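Local coordinates for protein phosphoglycerol transferase GacH (Streptococcus pyogenes MGAS5005, PDB 6DGM) that probably transfers glycerol phosphate onto streptococcal rhamnose polysaccharide, this chain being its metal-binding sulfatase-family domain with sn-glycerol-1-phosphate bound, at residues Gln39-Leu44 and Glu128-Lys133; Ala251-Leu256 and Asp292-Ser297; Pro262-Phe267 and Phe319-Ser324. One frame throughout, in Å; residues are numbered along the deposited sequence.

Contact 1 of 3, residues Gln39-Leu44 and Glu128-Lys133; sequences QTVIYL and EFYQGK
The ring of Tyr130 meets the strand that begins after Gln39 with its hydroxyl end: the backbone oxygen of Gln39 lies at the ring edge, close to the ring plane, while CG2 of Val41 approaches the same end obliquely. The hydroxyl is the donor, and Tyr130 OH reaches Gln39 O at 2.9 Å. This bond is bent at the acceptor, with a C=O...donor angle of 146° and the donor tilted 32° from the carbonyl plane. The ring edge follows its hydroxyl in, for Tyr130 CE2 lies 3.1 Å from the same Gln39 O.

A methyl of Val41 comes up against the hydroxyl oxygen. With CG1 trans to the backbone N (chi1 169°), it is CG2 that swings to the tyrosine side, and Val41 CG2 ends 3.2 Å from Tyr130 OH. The apolar contact with the ring carbon behind the hydroxyl is looser, with Val41 CG2 and Tyr130 CZ 4.4 Å apart, and the valine and tyrosine side chains meet almost perpendicular to each other.

The amide of Gln39 turns away from the tyrosine, and its NE2 is hydrogen-bonded to Asn35 O. At the other end of the tyrosine, the backbone oxygen of Tyr130 accepts a bond from Arg135 NH2, which ties the loop ahead of strand 135-139 to that strand. Thr40 and Val41 pair with the backbones of strands 263-269 and 200-204, respectively.

Gln39 O belongs to the residue just before the strand, and the tyrosine gives this buried carbonyl a phenolic donor. One directional bond, flanked by a single methyl, thus joins loop 128-133 to the start of a central strand.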
loop_
_atom_site.group_PDB
_atom_site.type_symbol
_atom_site.label_atom_id
_atom_site.label_comp_id
_atom_site.label_asym_id
_atom_site.label_seq_id
_atom_site.Cartn_x
_atom_site.Cartn_y
_atom_site.Cartn_z
ATOM N N GLN A 39 -1.021 -6.417 17.116
ATOM C CA GLN A 39 -0.012 -6.613 16.095
ATOM C C GLN A 39 0.683 -5.281 15.839
ATOM O O GLN A 39 0.026 -4.238 15.728
ATOM C CB GLN A 39 -0.636 -7.013 14.744
ATOM C CG GLN A 39 -1.973 -7.702 14.797
ATOM C CD GLN A 39 -1.858 -9.165 15.127
ATOM O OE1 GLN A 39 -0.904 -9.832 14.723
ATOM N NE2 GLN A 39 -2.834 -9.680 15.866
ATOM N N THR A 40 1.999 -5.319 15.688
ATOM C CA THR A 40 2.718 -4.205 15.081
ATOM C C THR A 40 2.684 -4.389 13.571
ATOM O O THR A 40 2.894 -5.490 13.061
ATOM C CB THR A 40 4.142 -4.134 15.617
ATOM O OG1 THR A 40 4.087 -3.546 16.929
ATOM C CG2 THR A 40 5.073 -3.320 14.713
ATOM N N VAL A 41 2.350 -3.323 12.870
ATOM C CA VAL A 41 2.057 -3.374 11.446
ATOM C C VAL A 41 2.919 -2.340 10.741
ATOM O O VAL A 41 3.015 -1.190 11.194
ATOM C CB VAL A 41 0.559 -3.129 11.175
ATOM C CG1 VAL A 41 0.341 -2.930 9.707
ATOM C CG2 VAL A 41 -0.263 -4.320 11.718
ATOM N N ILE A 42 3.559 -2.764 9.653
ATOM C CA ILE A 42 4.431 -1.921 8.842
ATOM C C ILE A 42 3.878 -1.904 7.422
ATOM O O ILE A 42 3.811 -2.954 6.775
ATOM C CB ILE A 42 5.874 -2.443 8.841
ATOM C CG1 ILE A 42 6.450 -2.459 10.262
ATOM C CG2 ILE A 42 6.728 -1.579 7.916
ATOM C CD1 ILE A 42 7.675 -3.360 10.421
ATOM N N TYR A 43 3.468 -0.735 6.946
ATOM C CA TYR A 43 3.084 -0.554 5.549
ATOM C C TYR A 43 4.314 -0.026 4.830
ATOM O O TYR A 43 4.797 1.061 5.150
ATOM C CB TYR A 43 1.912 0.415 5.394
ATOM C CG TYR A 43 0.536 -0.174 5.616
ATOM C CD1 TYR A 43 0.364 -1.375 6.290
ATOM C CD2 TYR A 43 -0.597 0.486 5.166
ATOM C CE1 TYR A 43 -0.905 -1.902 6.499
ATOM C CE2 TYR A 43 -1.862 -0.033 5.366
ATOM C CZ TYR A 43 -2.015 -1.218 6.028
ATOM O OH TYR A 43 -3.281 -1.744 6.223
ATOM N N LEU A 44 4.842 -0.810 3.902
ATOM C CA LEU A 44 6.145 -0.553 3.283
ATOM C C LEU A 44 5.897 -0.338 1.797
ATOM O O LEU A 44 5.758 -1.299 1.034
ATOM C CB LEU A 44 7.060 -1.738 3.526
ATOM C CG LEU A 44 8.575 -1.538 3.420
ATOM C CD1 LEU A 44 8.942 -0.935 2.080
ATOM C CD2 LEU A 44 9.096 -0.675 4.535
ATOM N N GLU A 128 -5.577 4.500 13.299
ATOM C CA GLU A 128 -6.346 4.982 14.441
ATOM C C GLU A 128 -6.448 3.965 15.569
ATOM O O GLU A 128 -6.775 4.345 16.699
ATOM C CB GLU A 128 -7.757 5.424 14.026
ATOM C CG GLU A 128 -8.707 4.293 13.677
ATOM C CD GLU A 128 -10.099 4.799 13.282
ATOM O OE1 GLU A 128 -10.775 5.434 14.124
ATOM O OE2 GLU A 128 -10.510 4.552 12.143
ATOM N N PHE A 129 -6.197 2.686 15.296
ATOM C CA PHE A 129 -6.277 1.668 16.334
ATOM C C PHE A 129 -5.037 1.622 17.213
ATOM O O PHE A 129 -5.037 0.896 18.212
ATOM C CB PHE A 129 -6.525 0.312 15.675
ATOM C CG PHE A 129 -7.780 0.286 14.840
ATOM C CD1 PHE A 129 -9.020 0.238 15.437
ATOM C CD2 PHE A 129 -7.706 0.352 13.468
ATOM C CE1 PHE A 129 -10.175 0.233 14.667
ATOM C CE2 PHE A 129 -8.836 0.354 12.699
ATOM C CZ PHE A 129 -10.076 0.291 13.292
ATOM N N TYR A 130 -4.013 2.398 16.869
ATOM C CA TYR A 130 -2.763 2.479 17.603
ATOM C C TYR A 130 -2.718 3.791 18.372
ATOM O O TYR A 130 -3.302 4.794 17.952
ATOM C CB TYR A 130 -1.588 2.396 16.602
ATOM C CG TYR A 130 -1.602 1.056 15.912
ATOM C CD1 TYR A 130 -2.389 0.836 14.803
ATOM C CD2 TYR A 130 -0.854 -0.001 16.403
ATOM C CE1 TYR A 130 -2.446 -0.400 14.192
ATOM C CE2 TYR A 130 -0.898 -1.253 15.793
ATOM C CZ TYR A 130 -1.695 -1.441 14.686
ATOM O OH TYR A 130 -1.757 -2.677 14.068
ATOM N N GLN A 131 -2.044 3.772 19.515
ATOM C CA GLN A 131 -1.801 5.007 20.246
ATOM C C GLN A 131 -1.031 5.985 19.365
ATOM O O GLN A 131 -0.176 5.590 18.568
ATOM C CB GLN A 131 -0.997 4.707 21.503
ATOM C CG GLN A 131 -1.748 3.796 22.476
ATOM C CD GLN A 131 -0.926 3.422 23.674
ATOM O OE1 GLN A 131 -0.545 4.280 24.480
ATOM N NE2 GLN A 131 -0.641 2.125 23.814
ATOM N N GLY A 132 -1.339 7.272 19.514
ATOM C CA GLY A 132 -0.629 8.283 18.764
ATOM C C GLY A 132 0.878 8.199 18.926
ATOM O O GLY A 132 1.627 8.339 17.951
ATOM N N LYS A 133 1.345 7.963 20.165
ATOM C CA LYS A 133 2.774 7.814 20.428
ATOM C C LYS A 133 3.414 6.662 19.654
ATOM O O LYS A 133 4.654 6.617 19.534
ATOM C CB LYS A 133 3.027 7.611 21.936
ATOM C CG LYS A 133 2.631 6.259 22.476
ATOM C CD LYS A 133 3.012 6.114 23.946
ATOM C CE LYS A 133 2.602 4.762 24.458
ATOM N NZ LYS A 133 2.872 4.647 25.917
#

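Contact 2 of 3, residues Ala251-Leu256 and Asp292-Ser297; sequences AFLEKL and DYFIWS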
loop_
_atom_site.group_PDB
_atom_site.type_symbol
_atom_site.label_atom_id
_atom_site.label_comp_id
_atom_site.label_asym_id
_atom_site.label_seq_id
_atom_site.Cartn_x
_atom_site.Cartn_y
_atom_site.Cartn_z
ATOM N N ALA A 251 17.008 -9.577 4.406
ATOM C CA ALA A 251 17.712 -9.353 5.662
ATOM C C ALA A 251 16.826 -8.657 6.685
ATOM O O ALA A 251 16.880 -8.971 7.883
ATOM C CB ALA A 251 18.986 -8.539 5.425
ATOM N N PHE A 252 16.015 -7.705 6.231
ATOM C CA PHE A 252 15.064 -7.028 7.104
ATOM C C PHE A 252 14.074 -8.013 7.710
ATOM O O PHE A 252 13.850 -8.016 8.926
ATOM C CB PHE A 252 14.349 -5.973 6.264
ATOM C CG PHE A 252 13.239 -5.231 6.962
ATOM C CD1 PHE A 252 13.470 -4.539 8.133
ATOM C CD2 PHE A 252 11.967 -5.206 6.405
ATOM C CE1 PHE A 252 12.435 -3.829 8.754
ATOM C CE2 PHE A 252 10.932 -4.503 7.019
ATOM C CZ PHE A 252 11.174 -3.805 8.186
ATOM N N LEU A 253 13.442 -8.837 6.881
ATOM C CA LEU A 253 12.464 -9.776 7.420
ATOM C C LEU A 253 13.125 -10.753 8.391
ATOM O O LEU A 253 12.543 -11.089 9.431
ATOM C CB LEU A 253 11.752 -10.519 6.289
ATOM C CG LEU A 253 10.935 -9.683 5.295
ATOM C CD1 LEU A 253 10.096 -10.635 4.435
ATOM C CD2 LEU A 253 10.063 -8.633 5.942
ATOM N N GLU A 254 14.332 -11.243 8.056
ATOM C CA GLU A 254 15.051 -12.135 8.963
ATOM C C GLU A 254 15.217 -11.490 10.334
ATOM O O GLU A 254 15.023 -12.140 11.358
ATOM C CB GLU A 254 16.405 -12.513 8.349
ATOM C CG GLU A 254 16.302 -13.484 7.183
ATOM C CD GLU A 254 17.621 -13.686 6.447
ATOM O OE1 GLU A 254 18.591 -12.946 6.726
ATOM O OE2 GLU A 254 17.683 -14.584 5.578
ATOM N N LYS A 255 15.527 -10.191 10.374
ATOM C CA LYS A 255 15.639 -9.509 11.663
ATOM C C LYS A 255 14.292 -9.427 12.365
ATOM O O LYS A 255 14.214 -9.563 13.592
ATOM C CB LYS A 255 16.211 -8.104 11.463
ATOM C CG LYS A 255 17.698 -8.098 11.076
ATOM C CD LYS A 255 18.560 -8.493 12.245
ATOM C CE LYS A 255 20.033 -8.397 11.889
ATOM N NZ LYS A 255 20.372 -7.057 11.328
ATOM N N LEU A 256 13.216 -9.201 11.613
ATOM C CA LEU A 256 11.902 -9.152 12.247
ATOM C C LEU A 256 11.546 -10.478 12.903
ATOM O O LEU A 256 10.848 -10.491 13.923
ATOM C CB LEU A 256 10.821 -8.782 11.240
ATOM C CG LEU A 256 10.949 -7.371 10.630
ATOM C CD1 LEU A 256 9.890 -7.166 9.586
ATOM C CD2 LEU A 256 10.861 -6.283 11.691
ATOM N N ASP A 292 4.141 -5.848 -7.597
ATOM C CA ASP A 292 4.173 -6.954 -6.637
ATOM C C ASP A 292 3.768 -6.503 -5.245
ATOM O O ASP A 292 4.071 -5.385 -4.830
ATOM C CB ASP A 292 5.595 -7.517 -6.579
ATOM C CG ASP A 292 6.059 -8.031 -7.919
ATOM O OD1 ASP A 292 6.589 -7.215 -8.721
ATOM O OD2 ASP A 292 5.859 -9.246 -8.186
ATOM N N TYR A 293 3.080 -7.384 -4.522
ATOM C CA TYR A 293 2.826 -7.152 -3.108
ATOM C C TYR A 293 2.946 -8.463 -2.337
ATOM O O TYR A 293 2.773 -9.558 -2.879
ATOM C CB TYR A 293 1.440 -6.525 -2.836
ATOM C CG TYR A 293 0.322 -7.552 -2.723
ATOM C CD1 TYR A 293 0.001 -8.116 -1.493
ATOM C CD2 TYR A 293 -0.389 -7.983 -3.846
ATOM C CE1 TYR A 293 -0.981 -9.071 -1.385
ATOM C CE2 TYR A 293 -1.379 -8.945 -3.742
ATOM C CZ TYR A 293 -1.676 -9.480 -2.507
ATOM O OH TYR A 293 -2.655 -10.434 -2.360
ATOM N N PHE A 294 3.230 -8.331 -1.046
ATOM C CA PHE A 294 3.092 -9.442 -0.116
ATOM C C PHE A 294 2.667 -8.917 1.249
ATOM O O PHE A 294 2.871 -7.746 1.585
ATOM C CB PHE A 294 4.345 -10.335 -0.035
ATOM C CG PHE A 294 5.579 -9.674 0.539
ATOM C CD1 PHE A 294 5.702 -9.462 1.894
ATOM C CD2 PHE A 294 6.646 -9.330 -0.284
ATOM C CE1 PHE A 294 6.832 -8.884 2.431
ATOM C CE2 PHE A 294 7.796 -8.765 0.249
ATOM C CZ PHE A 294 7.892 -8.548 1.609
ATOM N N ILE A 295 2.062 -9.809 2.028
ATOM C CA ILE A 295 1.639 -9.534 3.391
ATOM C C ILE A 295 2.264 -10.649 4.221
ATOM O O ILE A 295 1.885 -11.814 4.074
ATOM C CB ILE A 295 0.111 -9.508 3.533
ATOM C CG1 ILE A 295 -0.486 -8.418 2.627
ATOM C CG2 ILE A 295 -0.256 -9.245 4.982
ATOM C CD1 ILE A 295 -2.017 -8.307 2.664
ATOM N N TRP A 296 3.275 -10.302 5.028
ATOM C CA TRP A 296 4.132 -11.276 5.697
ATOM C C TRP A 296 4.189 -10.957 7.182
ATOM O O TRP A 296 4.466 -9.812 7.555
ATOM C CB TRP A 296 5.550 -11.188 5.117
ATOM C CG TRP A 296 6.593 -12.073 5.762
ATOM C CD1 TRP A 296 6.970 -13.310 5.353
ATOM C CD2 TRP A 296 7.396 -11.768 6.911
ATOM N NE1 TRP A 296 7.953 -13.803 6.168
ATOM C CE2 TRP A 296 8.233 -12.877 7.137
ATOM C CE3 TRP A 296 7.478 -10.675 7.775
ATOM C CZ2 TRP A 296 9.158 -12.922 8.189
ATOM C CZ3 TRP A 296 8.393 -10.712 8.810
ATOM C CH2 TRP A 296 9.229 -11.826 9.007
ATOM N N SER A 297 3.946 -11.973 8.019
ATOM C CA SER A 297 4.092 -11.891 9.468
ATOM C C SER A 297 5.357 -12.618 9.911
ATOM O O SER A 297 5.852 -13.527 9.237
ATOM C CB SER A 297 2.887 -12.516 10.183
ATOM O OG SER A 297 1.661 -11.972 9.743
#
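The Leu253 and Trp296 side chains lie alongside each other, one reaching from helix 229-257 and the other from strand 290-297 in the reverse sense. The branched end of Leu253 lies over one face of the indole. CD1 sits above the five-membered ring in a CH-pi contact, 3.9 Å from the ring centroid and only 11° off the ring normal. CD2 is on the same face but displaced outward, over the CE3 rim of the six-membered ring, with Leu253 CD2 at 3.8 Å from Trp296 CE3.

The far end of the indole reaches the helix backbone, where Trp296 CH2 comes within 3.4 Å of Leu253 O. This reach follows from the first torsion of the tryptophan: CG is anti to the backbone N (chi1 176°), and the indole extends from the strand to the helix. Leu256, one turn further along, meets the six-membered ring obliquely, its CD1 lying 3.9 Å from Trp296 CZ3.

Phe294, two residues before Trp296 and pointing to the same side of the strand, takes a smaller share. Its CZ approaches Leu253 CD1 at 4.1 Å, so a single leucine methyl is shared between the phenyl ring and the indole. Beside these leucines, Phe252, with Leu256 CD1 against one face, stacks on Tyr186 of helix 182-192, while Leu256 also touches Ile263 and Val265 of the neighbouring strand.

The axes of segments 251-256 and 292-297 come within 10.3 Å of each other, their N-to-C directions 32° apart. Alternate residues of a strand facing a leucine-bearing helix in this way are characteristic of alpha/beta layer packing, here on one face of the large mixed sheet of an alkaline phosphatase-clan, sulfatase-family domain.

Contact 3 of 3, residues Pro262-Phe267 and Phe319-Ser324; sequences PITVVF and FEHTDS. With CA (calcium ion), chain E.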
loop_
_atom_site.group_PDB
_atom_site.type_symbol
_atom_site.label_atom_id
_atom_site.label_comp_id
_atom_site.label_asym_id
_atom_site.label_seq_id
_atom_site.Cartn_x
_atom_site.Cartn_y
_atom_site.Cartn_z
ATOM N N PRO A 262 4.400 -9.847 17.717
ATOM C CA PRO A 262 3.795 -10.136 16.405
ATOM C C PRO A 262 3.901 -8.914 15.501
ATOM O O PRO A 262 3.441 -7.822 15.857
ATOM C CB PRO A 262 2.338 -10.493 16.731
ATOM C CG PRO A 262 2.147 -10.227 18.176
ATOM C CD PRO A 262 3.457 -10.026 18.832
ATOM N N ILE A 263 4.519 -9.094 14.332
ATOM C CA ILE A 263 4.769 -8.014 13.380
ATOM C C ILE A 263 4.302 -8.482 12.009
ATOM O O ILE A 263 4.657 -9.583 11.578
ATOM C CB ILE A 263 6.270 -7.652 13.336
ATOM C CG1 ILE A 263 6.728 -7.074 14.683
ATOM C CG2 ILE A 263 6.547 -6.672 12.216
ATOM C CD1 ILE A 263 8.241 -6.935 14.826
ATOM N N THR A 264 3.530 -7.644 11.312
ATOM C CA THR A 264 3.121 -7.949 9.940
ATOM C C THR A 264 3.518 -6.793 9.036
ATOM O O THR A 264 3.354 -5.630 9.402
ATOM C CB THR A 264 1.618 -8.252 9.846
ATOM O OG1 THR A 264 1.319 -9.424 10.617
ATOM C CG2 THR A 264 1.194 -8.531 8.410
ATOM N N VAL A 265 4.083 -7.134 7.884
ATOM C CA VAL A 265 4.528 -6.178 6.875
ATOM C C VAL A 265 3.621 -6.312 5.658
ATOM O O VAL A 265 3.427 -7.418 5.135
ATOM C CB VAL A 265 5.984 -6.444 6.458
ATOM C CG1 VAL A 265 6.415 -5.470 5.373
ATOM C CG2 VAL A 265 6.940 -6.378 7.661
ATOM N N VAL A 266 3.078 -5.185 5.205
ATOM C CA VAL A 266 2.407 -5.079 3.916
ATOM C C VAL A 266 3.399 -4.379 2.992
ATOM O O VAL A 266 3.688 -3.198 3.171
ATOM C CB VAL A 266 1.100 -4.286 4.017
ATOM C CG1 VAL A 266 0.437 -4.191 2.652
ATOM C CG2 VAL A 266 0.149 -4.913 5.042
ATOM N N PHE A 267 3.954 -5.117 2.035
ATOM C CA PHE A 267 5.035 -4.654 1.175
ATOM C C PHE A 267 4.505 -4.596 -0.245
ATOM O O PHE A 267 3.926 -5.567 -0.727
ATOM C CB PHE A 267 6.175 -5.679 1.247
ATOM C CG PHE A 267 7.384 -5.315 0.444
ATOM C CD1 PHE A 267 7.438 -5.614 -0.907
ATOM C CD2 PHE A 267 8.473 -4.700 1.043
ATOM C CE1 PHE A 267 8.549 -5.291 -1.661
ATOM C CE2 PHE A 267 9.604 -4.375 0.283
ATOM C CZ PHE A 267 9.628 -4.676 -1.071
ATOM N N PHE A 319 -6.272 -7.583 7.868
ATOM C CA PHE A 319 -7.127 -8.168 8.895
ATOM C C PHE A 319 -7.339 -9.655 8.645
ATOM O O PHE A 319 -7.302 -10.463 9.581
ATOM C CB PHE A 319 -8.477 -7.453 8.938
ATOM C CG PHE A 319 -8.487 -6.188 9.768
ATOM C CD1 PHE A 319 -7.964 -5.006 9.276
ATOM C CD2 PHE A 319 -9.045 -6.185 11.035
ATOM C CE1 PHE A 319 -7.994 -3.843 10.044
ATOM C CE2 PHE A 319 -9.064 -5.042 11.803
ATOM C CZ PHE A 319 -8.540 -3.869 11.319
ATOM N N GLU A 320 -7.579 -10.039 7.387
ATOM C CA GLU A 320 -7.792 -11.453 7.095
ATOM C C GLU A 320 -6.527 -12.261 7.361
ATOM O O GLU A 320 -6.579 -13.343 7.964
ATOM C CB GLU A 320 -8.239 -11.630 5.648
ATOM C CG GLU A 320 -8.585 -13.062 5.313
ATOM C CD GLU A 320 -8.756 -13.289 3.837
ATOM O OE1 GLU A 320 -7.946 -12.740 3.041
ATOM O OE2 GLU A 320 -9.696 -14.014 3.473
ATOM N N HIS A 321 -5.378 -11.760 6.899
ATOM C CA HIS A 321 -4.133 -12.509 7.041
ATOM C C HIS A 321 -3.799 -12.740 8.508
ATOM O O HIS A 321 -3.364 -13.832 8.889
ATOM C CB HIS A 321 -2.980 -11.780 6.328
ATOM C CG HIS A 321 -1.682 -12.508 6.408
ATOM N ND1 HIS A 321 -1.388 -13.583 5.598
ATOM C CD2 HIS A 321 -0.622 -12.352 7.233
ATOM C CE1 HIS A 321 -0.196 -14.059 5.921
ATOM N NE2 HIS A 321 0.293 -13.325 6.905
ATOM N N THR A 322 -4.006 -11.728 9.347
ATOM C CA THR A 322 -3.726 -11.827 10.764
ATOM C C THR A 322 -4.896 -12.371 11.578
ATOM O O THR A 322 -4.778 -12.449 12.804
ATOM C CB THR A 322 -3.329 -10.463 11.330
ATOM O OG1 THR A 322 -4.414 -9.539 11.202
ATOM C CG2 THR A 322 -2.105 -9.930 10.607
ATOM N N ASP A 323 -6.012 -12.729 10.937
ATOM C CA ASP A 323 -7.195 -13.273 11.625
ATOM C C ASP A 323 -7.722 -12.316 12.696
ATOM O O ASP A 323 -8.129 -12.729 13.787
ATOM C CB ASP A 323 -6.914 -14.664 12.204
ATOM C CG ASP A 323 -8.166 -15.503 12.340
ATOM O OD1 ASP A 323 -8.993 -15.483 11.402
ATOM O OD2 ASP A 323 -8.305 -16.192 13.369
ATOM N N SER A 324 -7.726 -11.022 12.376
ATOM C CA SER A 324 -8.144 -9.986 13.311
ATOM C C SER A 324 -9.612 -9.612 13.121
ATOM O O SER A 324 -10.120 -9.578 11.998
ATOM C CB SER A 324 -7.278 -8.735 13.128
ATOM O OG SER A 324 -5.949 -9.030 13.502
HETATM CA CA CA E . -10.165 -17.594 11.328
HETATM O O HOH W 1 -10.044 -18.410 13.650
HETATM O O HOH W 2 -11.819 -16.289 9.656
HETATM O O HOH W 3 -11.380 -19.990 10.848
#
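A calcium site lies at the end of helix 314-321, on the side of this contact away from the sheet. Asp323 binds the calcium ion through OD1, with a distance of 2.4 Å between Asp323 OD1 and the metal. Three waters and the backbone oxygen of Asp31 also bind the ion. The other carboxylate oxygen, Asp323 OD2, accepts a hydrogen bond from one of those waters at 2.8 Å and another from Lys33 N, which together would fix the rotation of the carboxylate.

Asp323 occupies this place because the helix closes in a Schellman motif: it has positive phi (57°), with Ser324 N bonded to Phe319 O and Asp323 N to Glu320 O. Ser324 OG donates to Thr322 OG1 at 2.8 Å, and that threonine hydroxyl is also bonded to Leu318 O in the last helical turn.

Just before the aspartate, Thr322 faces the strand. With its OG1 at chi1 63°, the methyl is turned to the strand, and Thr322 CG2 meets Thr264 OG1 at 3.5 Å. This is van der Waals contact; the Thr264 hydroxyl has its polar partner in Ser297 OG of the adjoining strand. The Thr264 methyl points instead to the imidazole, approaching obliquely with Thr264 CG2 at 4.4 Å from His321 CD2. Both ring nitrogens are engaged, His321 ND1 with Thr76 OG1 and NE2 with Asn301 OD1.

In the fold
All three contacts rest on the same mixed sheet of the sulfatase-family domain, where strands 40-46, 263-269 and 290-297 are consecutive neighbours. Contact 1 adds a loop to the first, contact 2 packs helix 229-257 against the third, and contact 3 sets the end of helix 314-321 beside the middle one. Their centres lie about 16 Å apart for contacts 1 and 2, and about 11 Å for each of them from contact 3. Contact 1 closes along the chain before the other two open, whereas the segments of contacts 2 and 3 alternate. Distant parts of the sequence thereby converge on one sheet, which contact 3 connects to the calcium site.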